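Local coordinates for protein acetyltransferase (Sinorhizobium meliloti, PDB 4JXR) that probably transfers the acetyl group of acetyl-CoA to an acceptor not yet established, as a GNAT-superfamily enzyme classed with the phosphinothricin acetyltransferases, at residues Ile89-Ser92 / Pro93-Gly97. Sequence-based numbering, arbitrary orientation.
Sequences IYLS and PEARG
Leu91 O, at the end of strand 84-91, is held side-on by the Arg96 guanidinium, which lends it two N-H groups. Arg96 NH2 lies 2.9 Å from Leu91 O, nearly in line with the C=O bond (165°), whereas Arg96 NE reaches Leu91 O at 3.1 Å from above the carbonyl plane. The oxygen sits at the guanidinium edge, close to its plane, and Pro93 CA covers one face, 3.7 Å above its centre. Arg96 NH2 also forms a salt bridge with Glu23 of helix 14-27, a second restraint on the guanidinium. The Arg96 chain, extended from CG to NE, brings the guanidinium to Leu91 O; on the way Arg96 CG passes 4.0 Å from Leu91 CB, the two side chains running in opposite directions. This turn leads from the central GNAT strand into the loop ahead of helix 100-115, the segment that in GNAT enzymes binds the CoA pyrophosphate. Ile89, Leu91 and Gly97 belong to the acetyl-CoA site; in this chain, without the cofactor, Gly97 N hydrogen-bonds to a citrate probably from the crystallisation liquor. Leu91 CB also meets Ala95 CB at 4.2 Å, both side chains resting on Ile100. At Ser92 the chain enters a 3-10 turn closed by Ala95 N to Ser92 O, 2.9 Å. Ser92 OG hydrogen-bonds to Ile67 O of strand 66-74; placed between the backbone N and the carbonyl carbon (chi1 67°), it also lies against Glu94 CG at 3.4 Å.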
loop_
_atom_site.group_PDB
_atom_site.type_symbol
_atom_site.label_atom_id
_atom_site.label_comp_id
_atom_site.label_asym_id
_atom_site.label_seq_id
_atom_site.Cartn_x
_atom_site.Cartn_y
_atom_site.Cartn_z
ATOM N N ILE A 89 8.684 -10.889 6.698
ATOM C CA ILE A 89 9.616 -11.862 7.251
ATOM C C ILE A 89 10.863 -11.143 7.695
ATOM O O ILE A 89 11.462 -10.420 6.912
ATOM C CB ILE A 89 9.998 -12.914 6.218
ATOM C CG1 ILE A 89 8.802 -13.599 5.607
ATOM C CG2 ILE A 89 10.955 -13.948 6.837
ATOM C CD1 ILE A 89 9.194 -14.425 4.436
ATOM N N TYR A 90 11.309 -11.389 8.931
ATOM C CA TYR A 90 12.536 -10.782 9.476
ATOM C C TYR A 90 13.343 -11.835 10.193
ATOM O O TYR A 90 12.895 -12.439 11.143
ATOM C CB TYR A 90 12.209 -9.628 10.416
ATOM C CG TYR A 90 11.556 -8.484 9.672
ATOM C CD1 TYR A 90 12.321 -7.533 9.062
ATOM C CD2 TYR A 90 10.187 -8.355 9.591
ATOM C CE1 TYR A 90 11.742 -6.520 8.321
ATOM C CE2 TYR A 90 9.604 -7.330 8.826
ATOM C CZ TYR A 90 10.410 -6.455 8.186
ATOM O OH TYR A 90 9.836 -5.438 7.445
ATOM N N LEU A 91 14.572 -12.036 9.738
ATOM C CA LEU A 91 15.519 -12.958 10.342
ATOM C C LEU A 91 16.643 -12.200 10.996
ATOM O O LEU A 91 17.209 -11.295 10.394
ATOM C CB LEU A 91 16.144 -13.814 9.246
ATOM C CG LEU A 91 15.206 -14.708 8.504
ATOM C CD1 LEU A 91 15.923 -15.471 7.406
ATOM C CD2 LEU A 91 14.487 -15.655 9.420
ATOM N N SER A 92 17.031 -12.605 12.182
ATOM C CA SER A 92 18.274 -12.123 12.786
ATOM C C SER A 92 19.432 -12.571 11.908
ATOM O O SER A 92 19.361 -13.586 11.192
ATOM C CB SER A 92 18.433 -12.665 14.173
ATOM O OG SER A 92 18.617 -14.026 14.198
ATOM N N PRO A 93 20.566 -11.839 11.969
ATOM C CA PRO A 93 21.711 -12.230 11.138
ATOM C C PRO A 93 22.087 -13.689 11.307
ATOM O O PRO A 93 22.394 -14.350 10.293
ATOM C CB PRO A 93 22.802 -11.294 11.621
ATOM C CG PRO A 93 22.036 -10.030 11.936
ATOM C CD PRO A 93 20.795 -10.540 12.624
ATOM N N GLU A 94 22.020 -14.211 12.528
ATOM C CA GLU A 94 22.455 -15.573 12.802
ATOM C C GLU A 94 21.515 -16.631 12.263
ATOM O O GLU A 94 21.911 -17.800 12.154
ATOM C CB GLU A 94 22.623 -15.788 14.313
ATOM C CG GLU A 94 21.293 -15.851 15.068
ATOM C CD GLU A 94 21.353 -16.662 16.355
ATOM O OE1 GLU A 94 21.527 -16.052 17.435
ATOM O OE2 GLU A 94 21.208 -17.904 16.281
ATOM N N ALA A 95 20.296 -16.209 11.899
ATOM C CA ALA A 95 19.296 -17.112 11.364
ATOM C C ALA A 95 19.351 -17.219 9.844
ATOM O O ALA A 95 18.544 -17.933 9.277
ATOM C CB ALA A 95 17.889 -16.656 11.762
ATOM N N ARG A 96 20.191 -16.435 9.173
ATOM C CA ARG A 96 20.201 -16.404 7.713
ATOM C C ARG A 96 21.003 -17.577 7.178
ATOM O O ARG A 96 21.953 -18.049 7.836
ATOM C CB ARG A 96 20.699 -15.046 7.249
ATOM C CG ARG A 96 19.793 -13.888 7.667
ATOM C CD ARG A 96 20.263 -12.466 7.417
ATOM N NE ARG A 96 19.479 -11.508 8.252
ATOM C CZ ARG A 96 19.857 -10.263 8.551
ATOM N NH1 ARG A 96 20.998 -9.771 8.069
ATOM N NH2 ARG A 96 19.143 -9.494 9.320
ATOM N N GLY A 97 20.654 -18.067 5.998
ATOM C CA GLY A 97 21.413 -19.154 5.367
ATOM C C GLY A 97 21.178 -20.553 5.882
ATOM O O GLY A 97 22.013 -21.454 5.735
#